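Local structure of histone-lysine N-methyltransferase, H3 lysine-9 specific SUVH4 (Arabidopsis thaliana, 4QEN) at residues A[53-58]-A[89-94]; A[103-108]-A[152-157]; A[107-112]-A[164-169]; A[113-118]-A[138-143]. The protein methylates histone H3 to set a repressive chromatin mark, is required to maintain CpNpG DNA methylation, and binds methylated DNA. One frame throughout, in Å; residues are numbered along the deposited sequence.

Interaction 1 of 4, residues A[53-58]-A[89-94]; sequences PRKIIG and DYMSME. With nucleotides of chain C.
Lys-55 and Asp-89 meet chiefly through a water, and no direct hydrogen bond joins the two segments. Here the loop 53-58 lies against the end of strand 88-91 in the SRA domain, the methylated-DNA reader of this protein, beside the backbone of DNA chain C. The water accepts from Lys-55 NZ (2.8 Å) and donates both to Asp-89 OD1 (2.6 Å) and to the phosphate oxygen OP1 of DA11 of chain C. The direct salt bridge is long, with Lys-55 NZ 3.9 Å from Asp-89 OD1. Asp-89 OD2 is held by the backbone N of Asn-82, which fixes the carboxylate. A lysine suits this place because a long chain is needed to carry a charge from the loop to the DNA edge: its bends at chi2 (-58°) and chi4 (-64°) bring NZ near both Tyr-90 O and the DA11 phosphate. Shortened to alanine, this residue would probably leave the water without its NZ donor and remove a positive charge from beside Asp-89 and the phosphate. The aliphatic part of the lysine is used as well, since Lys-55 CB rests 3.6 Å from Met-91 CG as the two chains run past each other in opposite directions. Met-91, unbranched and flexible, stretches on so that its CE reaches 3.8 Å from Ile-57 CG1. Beyond the strand, Ser-92 OG accepts from Glu-94 N in an ST turn, and Met-93 N donates to OP2 of DC12 of chain C at 2.8 Å, almost straight at 172°.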
# COMPACT_ATOMS: atom_id res chain seq x y z
N PRO A 53 18.75 -0.08 -10.88
CA PRO A 53 19.99 -0.55 -10.25
C PRO A 53 21.18 0.41 -10.38
O PRO A 53 22.17 0.20 -9.69
CB PRO A 53 20.28 -1.86 -10.99
CG PRO A 53 19.67 -1.66 -12.34
CD PRO A 53 18.46 -0.79 -12.14
N ARG A 54 21.10 1.42 -11.25
CA ARG A 54 22.15 2.44 -11.35
C ARG A 54 21.59 3.80 -10.91
O ARG A 54 20.38 4.03 -10.99
CB ARG A 54 22.69 2.54 -12.78
CG ARG A 54 23.27 1.24 -13.33
CD ARG A 54 24.67 0.99 -12.79
NE ARG A 54 25.62 1.98 -13.28
CZ ARG A 54 26.90 2.05 -12.93
NH1 ARG A 54 27.41 1.17 -12.07
NH2 ARG A 54 27.68 3.00 -13.44
N LYS A 55 22.47 4.68 -10.47
CA LYS A 55 22.10 6.01 -10.02
C LYS A 55 21.54 6.82 -11.18
O LYS A 55 21.96 6.63 -12.31
CB LYS A 55 23.34 6.72 -9.47
CG LYS A 55 23.94 6.09 -8.23
CD LYS A 55 22.92 6.02 -7.11
CE LYS A 55 23.62 5.89 -5.77
NZ LYS A 55 24.37 4.61 -5.64
N ILE A 56 20.61 7.72 -10.88
CA ILE A 56 19.97 8.56 -11.88
C ILE A 56 19.83 9.98 -11.34
O ILE A 56 19.43 10.17 -10.19
CB ILE A 56 18.56 8.02 -12.25
CG1 ILE A 56 18.67 6.67 -12.96
CG2 ILE A 56 17.80 9.04 -13.10
CD1 ILE A 56 17.34 5.88 -13.02
N ILE A 57 20.20 10.96 -12.15
CA ILE A 57 20.04 12.36 -11.79
C ILE A 57 18.62 12.80 -12.16
O ILE A 57 18.18 12.58 -13.28
CB ILE A 57 21.03 13.23 -12.57
CG1 ILE A 57 22.46 12.96 -12.11
CG2 ILE A 57 20.70 14.71 -12.40
CD1 ILE A 57 23.52 13.70 -12.93
N GLY A 58 17.89 13.41 -11.23
CA GLY A 58 16.57 13.93 -11.56
C GLY A 58 15.47 12.96 -11.21
O GLY A 58 15.61 12.15 -10.29
N ASP A 89 22.70 9.95 -0.86
CA ASP A 89 23.00 8.94 -1.85
C ASP A 89 23.66 9.63 -3.02
O ASP A 89 23.09 10.60 -3.58
CB ASP A 89 21.72 8.23 -2.29
CG ASP A 89 21.97 6.83 -2.82
OD1 ASP A 89 22.94 6.17 -2.37
OD2 ASP A 89 21.19 6.38 -3.68
N TYR A 90 24.84 9.13 -3.39
CA TYR A 90 25.63 9.75 -4.45
C TYR A 90 26.30 8.78 -5.41
O TYR A 90 26.56 7.64 -5.07
CB TYR A 90 26.67 10.71 -3.87
CG TYR A 90 27.72 10.12 -2.97
CD1 TYR A 90 28.91 9.63 -3.48
CD2 TYR A 90 27.54 10.10 -1.59
CE1 TYR A 90 29.90 9.13 -2.66
CE2 TYR A 90 28.52 9.59 -0.76
CZ TYR A 90 29.70 9.10 -1.29
OH TYR A 90 30.68 8.60 -0.47
N MET A 91 26.58 9.28 -6.61
CA MET A 91 27.38 8.57 -7.59
C MET A 91 28.83 8.51 -7.14
O MET A 91 29.46 9.55 -6.90
CB MET A 91 27.33 9.29 -8.95
CG MET A 91 25.99 9.18 -9.69
SD MET A 91 26.00 10.17 -11.21
CE MET A 91 24.40 9.75 -11.88
N SER A 92 29.35 7.30 -7.05
CA SER A 92 30.75 7.06 -6.71
C SER A 92 31.64 7.37 -7.90
O SER A 92 31.15 7.69 -8.98
CB SER A 92 30.93 5.58 -6.37
OG SER A 92 30.77 4.80 -7.55
N MET A 93 32.96 7.21 -7.72
CA MET A 93 33.92 7.41 -8.80
C MET A 93 33.78 6.39 -9.93
O MET A 93 34.37 6.55 -11.00
CB MET A 93 35.36 7.42 -8.27
CG MET A 93 35.63 8.42 -7.14
SD MET A 93 35.22 10.15 -7.53
CE MET A 93 36.32 10.48 -8.91
N GLU A 94 32.99 5.34 -9.71
CA GLU A 94 32.67 4.36 -10.74
C GLU A 94 31.97 5.00 -11.94
O GLU A 94 32.09 4.54 -13.08
CB GLU A 94 31.74 3.28 -10.17
CG GLU A 94 32.40 2.35 -9.17
CD GLU A 94 33.46 1.48 -9.81
OE1 GLU A 94 33.08 0.47 -10.45
OE2 GLU A 94 34.66 1.80 -9.66
P DA C 11 28.23 3.55 -3.41
OP1 DA C 11 27.36 3.72 -2.23
OP2 DA C 11 27.76 4.00 -4.73
O5' DA C 11 29.65 4.24 -3.09
C5' DA C 11 29.83 5.03 -1.92
C4' DA C 11 31.32 5.14 -1.66
O4' DA C 11 31.80 3.90 -1.09
C3' DA C 11 32.14 5.36 -2.92
O3' DA C 11 32.94 6.49 -2.63
C2' DA C 11 32.95 4.09 -3.12
C1' DA C 11 33.00 3.50 -1.70
N9 DA C 11 32.98 2.04 -1.62
C8 DA C 11 32.49 1.16 -2.55
N7 DA C 11 32.58 -0.10 -2.19
C5 DA C 11 33.16 -0.04 -0.93
C6 DA C 11 33.54 -1.04 -0.01
N6 DA C 11 33.37 -2.36 -0.21
N1 DA C 11 34.11 -0.63 1.14
C2 DA C 11 34.30 0.68 1.37
N3 DA C 11 33.99 1.70 0.57
C4 DA C 11 33.42 1.27 -0.57
P DC C 12 33.94 7.10 -3.73
OP1 DC C 12 33.90 8.55 -3.48
OP2 DC C 12 33.69 6.57 -5.08
O5' DC C 12 35.37 6.56 -3.27
C5' DC C 12 35.81 6.82 -1.94
C4' DC C 12 36.87 5.81 -1.55
O4' DC C 12 36.30 4.47 -1.45
C3' DC C 12 38.01 5.69 -2.57
O3' DC C 12 39.22 5.68 -1.89
C2' DC C 12 37.83 4.30 -3.15
C1' DC C 12 37.31 3.59 -1.91
N1 DC C 12 36.78 2.23 -2.19
C2 DC C 12 36.97 1.20 -1.24
O2 DC C 12 37.56 1.45 -0.19
N3 DC C 12 36.50 -0.04 -1.50
C4 DC C 12 35.86 -0.28 -2.64
N4 DC C 12 35.40 -1.53 -2.85
C5 DC C 12 35.66 0.75 -3.62
C6 DC C 12 36.14 1.98 -3.36
O HOH W 1 24.44 4.13 -2.93

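Interaction 2 of 4, residues A[103-108]-A[152-157]; sequences KLPLAV and NLALKH
The His-157 ring is sandwiched between Lys-103 CG, 3.5 Å above one face and displaced toward the rim, and the carbonyl O of Leu-153, one helical turn earlier, likewise displaced toward the rim of the other face. Pro-105 N lies at the edge, in plane, and Pro-105 O also meets the edge, accepting from His-157 ND1 at 2.7 Å in its carbonyl plane. The lysine contact is a CH-pi interaction: with CG turned away from the backbone N (chi1 -170°), the two side chains cross at about a right angle and CG lies over the ring face. Pro-105, which follows a cis peptide bond, packs CD against Leu-153 CD2 at 3.9 Å. Its carbonyl also receives the CA-H of Ala-154, so two groups of the helix converge on one oxygen. Small residues let strand 106-112 come close to helix 151-161, their local axes 5.6 Å apart and almost perpendicular (85°): Ala-107 CB touches both Ala-154 CB and Leu-155 CD2, and Ala-107 N makes a weak hydrogen bond to Ala-154 O. A leucine in place of His-157 would probably leave Pro-105 O without its side-chain donor and Lys-103 CG without an aromatic face. The bond implies a proton on ND1; Lys-103 NZ, 5.4 Å from His-157 NE2, may disfavour a second one, though nearby carbonyl oxygens would work the other way.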
# COMPACT_ATOMS: atom_id res chain seq x y z
N LYS A 103 32.24 16.61 -11.97
CA LYS A 103 33.28 16.17 -11.05
C LYS A 103 32.60 15.24 -10.07
O LYS A 103 31.57 15.59 -9.50
CB LYS A 103 33.85 17.37 -10.31
CG LYS A 103 35.11 17.09 -9.51
CD LYS A 103 36.15 18.19 -9.74
CE LYS A 103 35.51 19.58 -9.75
NZ LYS A 103 36.51 20.65 -10.06
N LEU A 104 33.14 14.04 -9.89
CA LEU A 104 32.54 13.08 -8.96
C LEU A 104 33.31 13.07 -7.63
O LEU A 104 34.46 13.48 -7.59
CB LEU A 104 32.46 11.69 -9.60
CG LEU A 104 31.23 11.73 -10.52
CD1 LEU A 104 31.60 11.81 -11.99
CD2 LEU A 104 30.31 10.58 -10.24
N PRO A 105 32.66 12.64 -6.53
CA PRO A 105 31.29 12.13 -6.39
C PRO A 105 30.23 13.21 -6.56
O PRO A 105 30.51 14.41 -6.43
CB PRO A 105 31.27 11.59 -4.95
CG PRO A 105 32.27 12.42 -4.23
CD PRO A 105 33.37 12.70 -5.24
N LEU A 106 29.01 12.78 -6.84
CA LEU A 106 27.93 13.70 -7.20
C LEU A 106 26.63 13.16 -6.61
O LEU A 106 26.23 12.04 -6.91
CB LEU A 106 27.83 13.79 -8.72
CG LEU A 106 26.85 14.80 -9.34
CD1 LEU A 106 27.32 16.23 -9.08
CD2 LEU A 106 26.70 14.54 -10.84
N ALA A 107 25.97 13.95 -5.77
CA ALA A 107 24.78 13.48 -5.07
C ALA A 107 23.58 13.46 -6.00
O ALA A 107 23.47 14.29 -6.90
CB ALA A 107 24.49 14.36 -3.88
N VAL A 108 22.68 12.51 -5.77
CA VAL A 108 21.44 12.47 -6.54
C VAL A 108 20.24 12.47 -5.62
O VAL A 108 19.15 12.84 -6.05
CB VAL A 108 21.36 11.25 -7.49
CG1 VAL A 108 22.50 11.28 -8.50
CG2 VAL A 108 21.34 9.95 -6.70
N ASN A 152 29.35 15.14 1.50
CA ASN A 152 29.52 16.59 1.56
C ASN A 152 30.20 17.08 0.30
O ASN A 152 29.91 18.18 -0.19
CB ASN A 152 30.35 17.00 2.79
CG ASN A 152 29.73 16.54 4.07
OD1 ASN A 152 28.56 16.16 4.09
ND2 ASN A 152 30.49 16.57 5.17
N LEU A 153 31.10 16.26 -0.22
CA LEU A 153 31.77 16.58 -1.46
C LEU A 153 30.74 16.42 -2.58
O LEU A 153 30.64 17.26 -3.48
CB LEU A 153 32.95 15.63 -1.67
CG LEU A 153 33.94 15.95 -2.79
CD1 LEU A 153 34.37 17.43 -2.74
CD2 LEU A 153 35.15 15.04 -2.63
N ALA A 154 29.93 15.36 -2.46
CA ALA A 154 28.96 15.08 -3.52
C ALA A 154 28.01 16.25 -3.71
O ALA A 154 27.77 16.71 -4.84
CB ALA A 154 28.20 13.80 -3.21
N LEU A 155 27.52 16.78 -2.59
CA LEU A 155 26.64 17.94 -2.61
C LEU A 155 27.34 19.19 -3.12
O LEU A 155 26.74 19.99 -3.84
CB LEU A 155 26.02 18.18 -1.23
CG LEU A 155 24.93 17.15 -0.87
CD1 LEU A 155 24.51 17.26 0.59
CD2 LEU A 155 23.70 17.33 -1.80
N LYS A 156 28.62 19.34 -2.78
CA LYS A 156 29.37 20.49 -3.27
C LYS A 156 29.39 20.40 -4.78
O LYS A 156 29.18 21.41 -5.47
CB LYS A 156 30.80 20.46 -2.73
CG LYS A 156 31.82 21.35 -3.48
CD LYS A 156 33.19 21.26 -2.76
CE LYS A 156 34.13 22.38 -3.18
NZ LYS A 156 34.63 22.17 -4.54
N HIS A 157 29.60 19.19 -5.30
CA HIS A 157 29.70 19.07 -6.75
C HIS A 157 28.34 19.37 -7.39
O HIS A 157 28.28 20.01 -8.45
CB HIS A 157 30.30 17.73 -7.17
CG HIS A 157 31.76 17.61 -6.80
ND1 HIS A 157 32.38 16.39 -6.62
CD2 HIS A 157 32.70 18.56 -6.58
CE1 HIS A 157 33.65 16.61 -6.30
NE2 HIS A 157 33.87 17.91 -6.26

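Interaction 3 of 4, residues A[107-112]-A[164-169]; sequences AVSIVM and PVRVTR. With nucleotides of chain B.
Ile-110 sits at the tight centre of this parallel strand pair, its backbone N donating to Arg-166 O at 2.9 Å and its O accepting from Thr-168 N. Arg-166 N to Val-108 O and Met-112 N to Thr-168 O complete the ladder. On the Ile-110 and Val-167 face the packing is apolar and branched: Ile-110 CG2 meets Val-165 CG2 at 3.8 Å, and CG1, placed by chi1 (70°) between backbone N and carbonyl, reaches Val-167 CG2 at 3.9 Å. Beta-branched residues suit such extended strands. On the other face small polar side chains admit water instead. One water hydrogen-bonds with Ser-109 OG and Thr-168 OG1, each at 2.8 Å, and donates to Ile-110 O; Ser-109 OG also bonds to His-81. A second water bridges Val-108 O and Pro-164 O where the strands begin. The guanidinium of Arg-166 lies flat over Val-108 O and bonds to the carbonyls of Ile-56, Gly-58 and Phe-80. Met-112 CE lies over one face of the Arg-169 guanidinium, which is salt-bridged to Asp-121 and Asp-185. Within the SRA sheet, strand 106-112 lies between 88-91, against which Val-108 and Ser-109 form a classic beta bulge facing Asp-89, and 165-172, which pairs antiparallel with 180-197.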
# COMPACT_ATOMS: atom_id res chain seq x y z
N ALA A 107 25.97 13.95 -5.77
CA ALA A 107 24.78 13.48 -5.07
C ALA A 107 23.58 13.46 -6.00
O ALA A 107 23.47 14.29 -6.90
CB ALA A 107 24.49 14.36 -3.88
N VAL A 108 22.68 12.51 -5.77
CA VAL A 108 21.44 12.47 -6.54
C VAL A 108 20.24 12.47 -5.62
O VAL A 108 19.15 12.84 -6.05
CB VAL A 108 21.36 11.25 -7.49
CG1 VAL A 108 22.50 11.28 -8.50
CG2 VAL A 108 21.34 9.95 -6.70
N SER A 109 20.41 12.06 -4.36
CA SER A 109 19.22 11.94 -3.50
C SER A 109 19.55 12.15 -2.03
O SER A 109 20.52 11.62 -1.54
CB SER A 109 18.55 10.56 -3.71
OG SER A 109 17.53 10.32 -2.75
N ILE A 110 18.75 12.94 -1.32
CA ILE A 110 18.92 13.08 0.12
C ILE A 110 17.63 12.86 0.90
O ILE A 110 16.52 13.11 0.42
CB ILE A 110 19.49 14.46 0.53
CG1 ILE A 110 18.46 15.57 0.31
CG2 ILE A 110 20.81 14.76 -0.19
CD1 ILE A 110 19.00 16.95 0.62
N VAL A 111 17.81 12.45 2.15
CA VAL A 111 16.70 12.20 3.05
C VAL A 111 16.82 13.09 4.29
O VAL A 111 17.87 13.14 4.92
CB VAL A 111 16.67 10.74 3.50
CG1 VAL A 111 15.53 10.52 4.49
CG2 VAL A 111 16.51 9.82 2.29
N MET A 112 15.74 13.78 4.63
CA MET A 112 15.70 14.63 5.81
C MET A 112 14.66 14.06 6.76
O MET A 112 13.46 14.06 6.47
CB MET A 112 15.38 16.08 5.43
CG MET A 112 15.57 17.11 6.56
SD MET A 112 15.47 18.85 6.04
CE MET A 112 14.23 18.79 4.71
N PRO A 164 20.64 19.02 -9.74
CA PRO A 164 19.66 19.04 -8.66
C PRO A 164 19.66 17.71 -7.92
O PRO A 164 20.13 16.69 -8.44
CB PRO A 164 18.34 19.21 -9.40
CG PRO A 164 18.56 18.50 -10.71
CD PRO A 164 20.01 18.84 -11.06
N VAL A 165 19.13 17.71 -6.70
CA VAL A 165 19.03 16.51 -5.90
C VAL A 165 17.55 16.22 -5.58
O VAL A 165 16.75 17.16 -5.41
CB VAL A 165 19.85 16.70 -4.58
CG1 VAL A 165 19.25 17.79 -3.71
CG2 VAL A 165 19.93 15.42 -3.82
N ARG A 166 17.18 14.94 -5.53
CA ARG A 166 15.87 14.56 -5.04
C ARG A 166 15.86 14.75 -3.53
O ARG A 166 16.84 14.44 -2.85
CB ARG A 166 15.58 13.09 -5.38
CG ARG A 166 15.46 12.83 -6.88
CD ARG A 166 14.89 11.42 -7.17
NE ARG A 166 15.77 10.33 -6.75
CZ ARG A 166 16.85 9.95 -7.42
NH1 ARG A 166 17.20 10.59 -8.53
NH2 ARG A 166 17.60 8.93 -6.98
N VAL A 167 14.76 15.29 -3.00
CA VAL A 167 14.65 15.49 -1.55
C VAL A 167 13.45 14.70 -1.03
O VAL A 167 12.35 14.82 -1.56
CB VAL A 167 14.53 16.99 -1.17
CG1 VAL A 167 14.23 17.16 0.33
CG2 VAL A 167 15.82 17.73 -1.53
N THR A 168 13.69 13.90 -0.00
CA THR A 168 12.63 13.10 0.61
C THR A 168 12.57 13.41 2.10
O THR A 168 13.60 13.46 2.76
CB THR A 168 12.90 11.62 0.36
OG1 THR A 168 12.81 11.36 -1.04
CG2 THR A 168 11.90 10.73 1.12
N ARG A 169 11.37 13.61 2.63
CA ARG A 169 11.19 13.90 4.04
C ARG A 169 10.55 12.74 4.80
O ARG A 169 9.59 12.14 4.30
CB ARG A 169 10.28 15.13 4.21
CG ARG A 169 10.95 16.49 3.91
CD ARG A 169 9.91 17.61 4.05
NE ARG A 169 10.51 18.93 3.91
CZ ARG A 169 10.74 19.54 2.75
NH1 ARG A 169 10.44 18.94 1.60
NH2 ARG A 169 11.28 20.76 2.73
N1 5CM B 7 19.57 12.56 8.06
C2 5CM B 7 18.96 13.68 8.49
N3 5CM B 7 19.53 14.94 8.15
C4 5CM B 7 20.79 15.05 7.54
C5 5CM B 7 21.48 13.91 7.22
C5A 5CM B 7 22.76 13.92 6.61
C6 5CM B 7 20.87 12.71 7.53
O2 5CM B 7 17.84 13.70 8.98
N4 5CM B 7 21.38 16.23 7.26
C1' 5CM B 7 19.49 11.07 8.27
C2' 5CM B 7 19.83 9.81 7.64
C3' 5CM B 7 19.14 8.93 8.89
C4' 5CM B 7 19.98 9.39 10.11
O4' 5CM B 7 19.75 10.84 9.74
O3' 5CM B 7 17.76 9.08 9.22
C5' 5CM B 7 21.39 8.96 9.52
O5' 5CM B 7 22.07 9.05 8.26
P 5CM B 7 23.60 9.46 8.11
OP1 5CM B 7 23.83 10.07 6.78
OP2 5CM B 7 24.07 10.20 9.28
O HOH W 2 18.99 13.88 -8.74
O HOH W 3 15.37 11.98 -1.99

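Interaction 4 of 4, residues A[113-118]-A[138-143]; sequences SGQYED and GNKRQI. With nucleotides of chain B.
Tyr-116 stands between the 138-143 loop, which it meets through Gln-142, and the methylated base of 5CM7 of chain B. Going outward, its CB lies 3.8 Å from N3 of that nucleotide and CG sits over C4. Next, CD1 comes to 3.3 Å from C4, and CE1 to C6 and the phosphate oxygen OP2. Across the ring CD2 and CE2 meet Gln-142 OE1, CE2 at 3.5 Å, with ring and amide planes only 28° apart. Finally OH donates to OP2 of 5CM7 at 2.7 Å. A tyrosine suits the spot since it offers a flat surface to the base and a hydroxyl to its phosphate, consistent with the SRA habit of holding a methylcytosine turned out of the duplex. The backbone N atoms of Ser-113 and Gln-115 both grip O2 of the base, and Ser-113 OG donates to the phosphate oxygen OP1 of DA8 of chain B. Behind the pocket the loops are tied by Glu-117, whose OE2 accepts from Gln-142 N at 3.0 Å through its syn lone pair, nearly straight, and bonds to Ser-200 as well. Its CG lies between backbone N and carbonyl carbon (chi1 67°), and a bend at chi2 (-92°) brings the carboxylate to Gln-142 N. One water also donates to Gln-115 O and Lys-140 O. Gln-142 NE2 bonds to Gly-132 O, and His-134 stacks with the Tyr-116 ring. Segment 113-118 runs on from strand 106-112 toward 120-122, and 138-143 lies between strand 125-129 and helix 151-161; Thr-129 and Val-204 pack against them.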
# COMPACT_ATOMS: atom_id res chain seq x y z
N SER A 113 15.13 13.55 7.90
CA SER A 113 14.27 12.82 8.83
C SER A 113 14.34 13.36 10.26
O SER A 113 13.90 12.69 11.19
CB SER A 113 14.66 11.34 8.83
OG SER A 113 14.43 10.79 7.56
N GLY A 114 14.88 14.55 10.43
CA GLY A 114 14.91 15.21 11.72
C GLY A 114 15.99 14.73 12.67
O GLY A 114 15.94 14.98 13.88
N GLN A 115 16.99 14.04 12.14
CA GLN A 115 18.01 13.42 12.98
C GLN A 115 19.20 14.35 13.25
O GLN A 115 19.90 14.19 14.25
CB GLN A 115 18.48 12.12 12.34
CG GLN A 115 17.31 11.21 11.91
CD GLN A 115 16.44 10.83 13.09
OE1 GLN A 115 16.95 10.36 14.10
NE2 GLN A 115 15.13 11.04 12.97
N TYR A 116 19.42 15.33 12.37
CA TYR A 116 20.54 16.25 12.53
C TYR A 116 20.06 17.58 13.14
O TYR A 116 19.21 18.26 12.55
CB TYR A 116 21.22 16.49 11.17
CG TYR A 116 22.26 15.44 10.80
CD1 TYR A 116 21.90 14.11 10.55
CD2 TYR A 116 23.60 15.79 10.67
CE1 TYR A 116 22.85 13.16 10.20
CE2 TYR A 116 24.56 14.85 10.33
CZ TYR A 116 24.18 13.54 10.08
OH TYR A 116 25.16 12.63 9.74
N GLU A 117 20.58 17.94 14.30
CA GLU A 117 20.11 19.14 15.00
C GLU A 117 20.35 20.44 14.21
O GLU A 117 19.75 21.46 14.52
CB GLU A 117 20.71 19.25 16.41
CG GLU A 117 22.21 19.51 16.42
CD GLU A 117 23.03 18.22 16.49
OE1 GLU A 117 22.48 17.14 16.16
OE2 GLU A 117 24.22 18.29 16.90
N ASP A 118 21.22 20.40 13.21
CA ASP A 118 21.50 21.60 12.42
C ASP A 118 20.60 21.75 11.19
O ASP A 118 20.63 22.80 10.54
CB ASP A 118 22.99 21.67 12.00
CG ASP A 118 23.93 21.71 13.20
OD1 ASP A 118 23.94 22.73 13.92
OD2 ASP A 118 24.64 20.72 13.47
N GLY A 138 23.00 7.66 21.81
CA GLY A 138 22.91 8.59 22.92
C GLY A 138 21.88 9.65 22.62
O GLY A 138 20.78 9.35 22.17
N ASN A 139 22.24 10.91 22.86
CA ASN A 139 21.36 12.02 22.50
C ASN A 139 21.47 12.33 21.01
O ASN A 139 20.78 13.20 20.47
CB ASN A 139 21.65 13.25 23.35
CG ASN A 139 20.42 14.13 23.54
OD1 ASN A 139 19.95 14.33 24.66
ND2 ASN A 139 19.90 14.66 22.44
N LYS A 140 22.36 11.60 20.34
CA LYS A 140 22.42 11.58 18.87
C LYS A 140 22.80 12.95 18.27
O LYS A 140 22.25 13.39 17.26
CB LYS A 140 21.11 11.05 18.30
CG LYS A 140 21.18 10.66 16.85
CD LYS A 140 19.97 9.90 16.42
CE LYS A 140 19.76 10.06 14.94
NZ LYS A 140 20.52 9.10 14.10
N ARG A 141 23.75 13.61 18.91
CA ARG A 141 24.20 14.93 18.50
C ARG A 141 25.51 14.81 17.70
O ARG A 141 26.05 13.72 17.56
CB ARG A 141 24.43 15.81 19.73
CG ARG A 141 23.20 15.94 20.63
CD ARG A 141 22.18 16.95 20.07
NE ARG A 141 20.96 16.98 20.88
CZ ARG A 141 20.84 17.64 22.03
NH1 ARG A 141 19.68 17.59 22.69
NH2 ARG A 141 21.85 18.33 22.54
N GLN A 142 26.01 15.93 17.18
CA GLN A 142 27.33 15.94 16.57
C GLN A 142 28.39 15.73 17.63
O GLN A 142 28.34 16.35 18.69
CB GLN A 142 27.60 17.27 15.86
CG GLN A 142 26.76 17.47 14.61
CD GLN A 142 26.94 16.33 13.63
OE1 GLN A 142 26.04 15.50 13.45
NE2 GLN A 142 28.11 16.27 13.01
N ILE A 143 29.37 14.88 17.34
CA ILE A 143 30.44 14.63 18.31
C ILE A 143 31.84 14.91 17.79
O ILE A 143 32.81 14.81 18.54
CB ILE A 143 30.38 13.20 18.86
CG1 ILE A 143 30.33 12.19 17.71
CG2 ILE A 143 29.17 13.04 19.78
CD1 ILE A 143 30.19 10.72 18.17
N1 5CM B 7 19.57 12.56 8.06
C2 5CM B 7 18.96 13.68 8.49
N3 5CM B 7 19.53 14.94 8.15
C4 5CM B 7 20.79 15.05 7.54
C5 5CM B 7 21.48 13.91 7.22
C5A 5CM B 7 22.76 13.92 6.61
C6 5CM B 7 20.87 12.71 7.53
O2 5CM B 7 17.84 13.70 8.98
N4 5CM B 7 21.38 16.23 7.26
C1' 5CM B 7 19.49 11.07 8.27
C2' 5CM B 7 19.83 9.81 7.64
C3' 5CM B 7 19.14 8.93 8.89
C4' 5CM B 7 19.98 9.39 10.11
O4' 5CM B 7 19.75 10.84 9.74
O3' 5CM B 7 17.76 9.08 9.22
C5' 5CM B 7 21.39 8.96 9.52
O5' 5CM B 7 22.07 9.05 8.26
P 5CM B 7 23.60 9.46 8.11
OP1 5CM B 7 23.83 10.07 6.78
OP2 5CM B 7 24.07 10.20 9.28
P DA B 8 16.59 8.11 8.69
OP1 DA B 8 16.05 8.63 7.41
OP2 DA B 8 15.68 7.96 9.85
O5' DA B 8 17.28 6.72 8.34
C5' DA B 8 17.47 5.74 9.30
C4' DA B 8 16.72 4.48 8.91
O4' DA B 8 17.33 3.35 9.57
C3' DA B 8 15.28 4.42 9.39
O3' DA B 8 14.62 3.42 8.62
C2' DA B 8 15.46 4.02 10.86
C1' DA B 8 16.71 3.14 10.83
N9 DA B 8 17.79 3.44 11.78
C8 DA B 8 18.21 4.65 12.28
N7 DA B 8 19.26 4.57 13.07
C5 DA B 8 19.58 3.21 13.07
C6 DA B 8 20.58 2.45 13.72
N6 DA B 8 21.54 2.94 14.54
N1 DA B 8 20.57 1.12 13.48
C2 DA B 8 19.65 0.58 12.68
N3 DA B 8 18.67 1.20 12.02
C4 DA B 8 18.68 2.51 12.27
O HOH W 4 19.69 15.05 16.95
O HOH W 5 23.52 15.72 14.47

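In the fold
From the N terminus, interaction 1 closes first, bringing the loop after helix 36-46 onto strand 88-91 across 30 residues. Interactions 2 and 3 then open from one shared stretch of strand 106-112, sharing Ala-107 and Val-108; the former closes on helix 151-161, the latter on strand 165-172 just after it. Interaction 4 is nested inside both of these loops, joining the turn that leaves strand 106-112 to the loop ahead of the helix. Strand pairing between 88-91 and 106-112 puts interaction 1 in direct touch with 2 and 3, whereas its centre lies about 26 Å from that of interaction 4, which holds the methylcytosine. All four lie in the SRA domain.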